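PDB 4ESQ: Serine/threonine protein kinase from Mycobacterium tuberculosis, which probably phosphorylates serine and threonine residues of proteins with ATP as a membrane receptor kinase, of which this chain is the extracellular sensor domain. Local coordinates for residues W110-V118 against R128-G136. Residues are numbered along the deposited sequence; the frame is centred on the assembly and turned at random.
Sequences WKNCAGKTV and RWTFADVKG
V118 and W129 form an antiparallel hydrogen-bonded pair, V118 N to W129 O 2.8 Å and W129 N to V118 O 2.9 Å, in the beta hairpin of strands 117-122 and 125-131 within the antiparallel sheet of this PknH sensor domain. F131 N continues the ladder with a nearly straight bond to K116 O (171° at the hydrogen). Beyond it, the type II turn from C113 to K116, which follows helix 96-111, brings G115 N to A132 O at 3.2 Å, the donor lying well above the carbonyl plane, and adds a weak bond to F131 O. T117 and T130, a non-hydrogen-bonded pair, link their hydroxyls, OG1 to OG1, at 2.9 Å. With chi1 -57°, T117 OG1 lies beside the backbone N and faces T130, leaving CG2 to meet R128 NH2 at 3.5 Å; the arginine chain, bent at chi3, crosses the threonine at about a right angle. From the sheet side opposite the threonines, F131 points toward the turn: V118 CG2 touches CE2 obliquely, and A53 and L54 of helix 51-54 also pack on this phenylalanine. The disulfide from C113 to C50 links the beginning of the turn to the residue just before that helix. V134 CG2 lies against W110, 3.8 Å from its CB. Over one face of the F131 ring sits C113 CB, 4.1 Å from the centroid in a CH-pi contact, with SG farther off and oblique.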
loop_
_atom_site.group_PDB
_atom_site.type_symbol
_atom_site.label_atom_id
_atom_site.label_comp_id
_atom_site.label_asym_id
_atom_site.label_seq_id
_atom_site.Cartn_x
_atom_site.Cartn_y
_atom_site.Cartn_z
ATOM N N TRP A 110 -11.122 -5.632 3.604
ATOM C CA TRP A 110 -10.315 -6.583 2.844
ATOM C C TRP A 110 -10.841 -8.005 2.998
ATOM O O TRP A 110 -10.746 -8.817 2.071
ATOM C CB TRP A 110 -8.841 -6.535 3.247
ATOM C CG TRP A 110 -8.114 -5.263 2.934
ATOM C CD1 TRP A 110 -8.662 -4.043 2.608
ATOM C CD2 TRP A 110 -6.691 -5.074 2.946
ATOM N NE1 TRP A 110 -7.656 -3.116 2.412
ATOM C CE2 TRP A 110 -6.441 -3.723 2.608
ATOM C CE3 TRP A 110 -5.603 -5.922 3.180
ATOM C CZ2 TRP A 110 -5.148 -3.201 2.518
ATOM C CZ3 TRP A 110 -4.319 -5.401 3.091
ATOM C CH2 TRP A 110 -4.103 -4.052 2.772
ATOM N N LYS A 111 -11.382 -8.313 4.172
ATOM C CA LYS A 111 -11.869 -9.666 4.445
ATOM C C LYS A 111 -13.077 -10.031 3.584
ATOM O O LYS A 111 -13.323 -11.207 3.322
ATOM C CB LYS A 111 -12.170 -9.846 5.931
ATOM C CG LYS A 111 -10.893 -9.914 6.760
ATOM C CD LYS A 111 -11.164 -10.042 8.248
ATOM C CE LYS A 111 -9.859 -9.923 9.032
ATOM N NZ LYS A 111 -10.097 -9.747 10.496
ATOM N N ASN A 112 -13.814 -9.012 3.146
ATOM C CA ASN A 112 -14.946 -9.209 2.252
ATOM C C ASN A 112 -14.520 -9.295 0.789
ATOM O O ASN A 112 -15.335 -9.610 -0.088
ATOM C CB ASN A 112 -15.979 -8.095 2.437
ATOM C CG ASN A 112 -16.731 -8.212 3.751
ATOM O OD1 ASN A 112 -17.029 -9.316 4.216
ATOM N ND2 ASN A 112 -17.046 -7.072 4.353
ATOM N N CYS A 113 -13.247 -9.003 0.527
ATOM C CA CYS A 113 -12.690 -9.139 -0.814
ATOM C C CYS A 113 -11.949 -10.462 -0.986
ATOM O O CYS A 113 -11.766 -10.932 -2.111
ATOM C CB CYS A 113 -11.742 -7.973 -1.110
ATOM S SG CYS A 113 -12.543 -6.366 -0.948
ATOM N N ALA A 114 -11.530 -11.053 0.133
ATOM C CA ALA A 114 -10.719 -12.272 0.122
ATOM C C ALA A 114 -11.359 -13.400 -0.675
ATOM O O ALA A 114 -12.554 -13.651 -0.551
ATOM C CB ALA A 114 -10.453 -12.737 1.547
ATOM N N GLY A 115 -10.558 -14.080 -1.486
ATOM C CA GLY A 115 -11.037 -15.233 -2.229
ATOM C C GLY A 115 -12.025 -14.909 -3.340
ATOM O O GLY A 115 -12.774 -15.780 -3.780
ATOM N N LYS A 116 -12.009 -13.662 -3.803
ATOM C CA LYS A 116 -12.908 -13.220 -4.872
ATOM C C LYS A 116 -12.155 -12.595 -6.042
ATOM O O LYS A 116 -11.060 -12.062 -5.884
ATOM C CB LYS A 116 -13.926 -12.210 -4.335
ATOM C CG LYS A 116 -14.817 -12.739 -3.230
ATOM C CD LYS A 116 -15.797 -11.666 -2.770
ATOM C CE LYS A 116 -16.641 -12.140 -1.601
ATOM N NZ LYS A 116 -17.635 -11.099 -1.222
ATOM N N THR A 117 -12.749 -12.675 -7.230
ATOM C CA THR A 117 -12.243 -11.937 -8.374
ATOM C C THR A 117 -13.095 -10.683 -8.560
ATOM O O THR A 117 -14.318 -10.749 -8.477
ATOM C CB THR A 117 -12.270 -12.790 -9.660
ATOM O OG1 THR A 117 -11.515 -13.990 -9.458
ATOM C CG2 THR A 117 -11.668 -12.015 -10.830
ATOM N N VAL A 118 -12.445 -9.542 -8.776
ATOM C CA VAL A 118 -13.138 -8.290 -9.060
ATOM C C VAL A 118 -12.744 -7.771 -10.443
ATOM O O VAL A 118 -11.667 -8.104 -10.958
ATOM C CB VAL A 118 -12.843 -7.200 -7.988
ATOM C CG1 VAL A 118 -13.375 -7.643 -6.633
ATOM C CG2 VAL A 118 -11.344 -6.894 -7.913
ATOM N N ARG A 128 -9.354 -8.022 -14.718
ATOM C CA ARG A 128 -9.860 -8.747 -13.568
ATOM C C ARG A 128 -8.702 -9.088 -12.638
ATOM O O ARG A 128 -7.608 -9.406 -13.096
ATOM C CB ARG A 128 -10.622 -9.995 -14.022
ATOM C CG ARG A 128 -11.891 -9.645 -14.807
ATOM C CD ARG A 128 -12.542 -10.867 -15.425
ATOM N NE ARG A 128 -12.964 -11.830 -14.416
ATOM C CZ ARG A 128 -14.148 -11.809 -13.819
ATOM N NH1 ARG A 128 -15.040 -10.880 -14.138
ATOM N NH2 ARG A 128 -14.445 -12.727 -12.911
ATOM N N TRP A 129 -8.947 -8.988 -11.337
ATOM C CA TRP A 129 -7.935 -9.298 -10.329
ATOM C C TRP A 129 -8.525 -10.232 -9.286
ATOM O O TRP A 129 -9.657 -10.030 -8.845
ATOM C CB TRP A 129 -7.455 -8.028 -9.637
ATOM C CG TRP A 129 -6.603 -7.142 -10.477
ATOM C CD1 TRP A 129 -7.022 -6.297 -11.473
ATOM C CD2 TRP A 129 -5.180 -6.979 -10.383
ATOM N NE1 TRP A 129 -5.941 -5.625 -12.007
ATOM C CE2 TRP A 129 -4.802 -6.028 -11.355
ATOM C CE3 TRP A 129 -4.187 -7.548 -9.570
ATOM C CZ2 TRP A 129 -3.473 -5.635 -11.539
ATOM C CZ3 TRP A 129 -2.866 -7.156 -9.760
ATOM C CH2 TRP A 129 -2.526 -6.209 -10.734
ATOM N N THR A 130 -7.746 -11.232 -8.873
ATOM C CA THR A 130 -8.214 -12.230 -7.914
ATOM C C THR A 130 -7.477 -12.091 -6.578
ATOM O O THR A 130 -6.254 -12.117 -6.557
ATOM C CB THR A 130 -7.967 -13.653 -8.452
ATOM O OG1 THR A 130 -8.591 -13.807 -9.735
ATOM C CG2 THR A 130 -8.523 -14.679 -7.496
ATOM N N PHE A 131 -8.223 -11.949 -5.480
ATOM C CA PHE A 131 -7.622 -11.854 -4.146
ATOM C C PHE A 131 -7.420 -13.236 -3.524
ATOM O O PHE A 131 -8.282 -14.114 -3.643
ATOM C CB PHE A 131 -8.508 -11.042 -3.209
ATOM C CG PHE A 131 -8.619 -9.604 -3.582
ATOM C CD1 PHE A 131 -7.603 -8.717 -3.254
ATOM C CD2 PHE A 131 -9.737 -9.130 -4.242
ATOM C CE1 PHE A 131 -7.699 -7.368 -3.593
ATOM C CE2 PHE A 131 -9.843 -7.781 -4.577
ATOM C CZ PHE A 131 -8.820 -6.910 -4.255
ATOM N N ALA A 132 -6.289 -13.407 -2.846
ATOM C CA ALA A 132 -6.076 -14.566 -1.987
ATOM C C ALA A 132 -6.748 -14.296 -0.643
ATOM O O ALA A 132 -7.598 -13.408 -0.532
ATOM C CB ALA A 132 -4.588 -14.820 -1.813
ATOM N N ASP A 133 -6.377 -15.045 0.388
ATOM C CA ASP A 133 -6.912 -14.760 1.713
ATOM C C ASP A 133 -6.106 -13.658 2.406
ATOM O O ASP A 133 -4.936 -13.437 2.103
ATOM C CB ASP A 133 -6.974 -16.024 2.579
ATOM C CG ASP A 133 -8.199 -16.881 2.279
ATOM O OD1 ASP A 133 -9.072 -16.443 1.495
ATOM O OD2 ASP A 133 -8.298 -17.992 2.840
ATOM N N VAL A 134 -6.756 -12.943 3.313
ATOM C CA VAL A 134 -6.076 -11.919 4.083
ATOM C C VAL A 134 -5.182 -12.582 5.119
ATOM O O VAL A 134 -5.609 -13.484 5.848
ATOM C CB VAL A 134 -7.075 -10.974 4.791
ATOM C CG1 VAL A 134 -6.333 -10.022 5.710
ATOM C CG2 VAL A 134 -7.890 -10.198 3.769
ATOM N N LYS A 135 -3.928 -12.152 5.159
ATOM C CA LYS A 135 -2.958 -12.714 6.090
ATOM C C LYS A 135 -2.367 -11.634 6.973
ATOM O O LYS A 135 -2.894 -10.521 7.048
ATOM C CB LYS A 135 -1.853 -13.460 5.337
ATOM C CG LYS A 135 -2.358 -14.701 4.621
ATOM C CD LYS A 135 -1.224 -15.465 3.954
ATOM C CE LYS A 135 -1.719 -16.801 3.428
ATOM N NZ LYS A 135 -0.624 -17.565 2.767
ATOM N N GLY A 136 -1.270 -11.973 7.643
ATOM C CA GLY A 136 -0.627 -11.050 8.557
ATOM C C GLY A 136 -1.050 -11.302 9.993
ATOM O O GLY A 136 -2.008 -12.028 10.254
#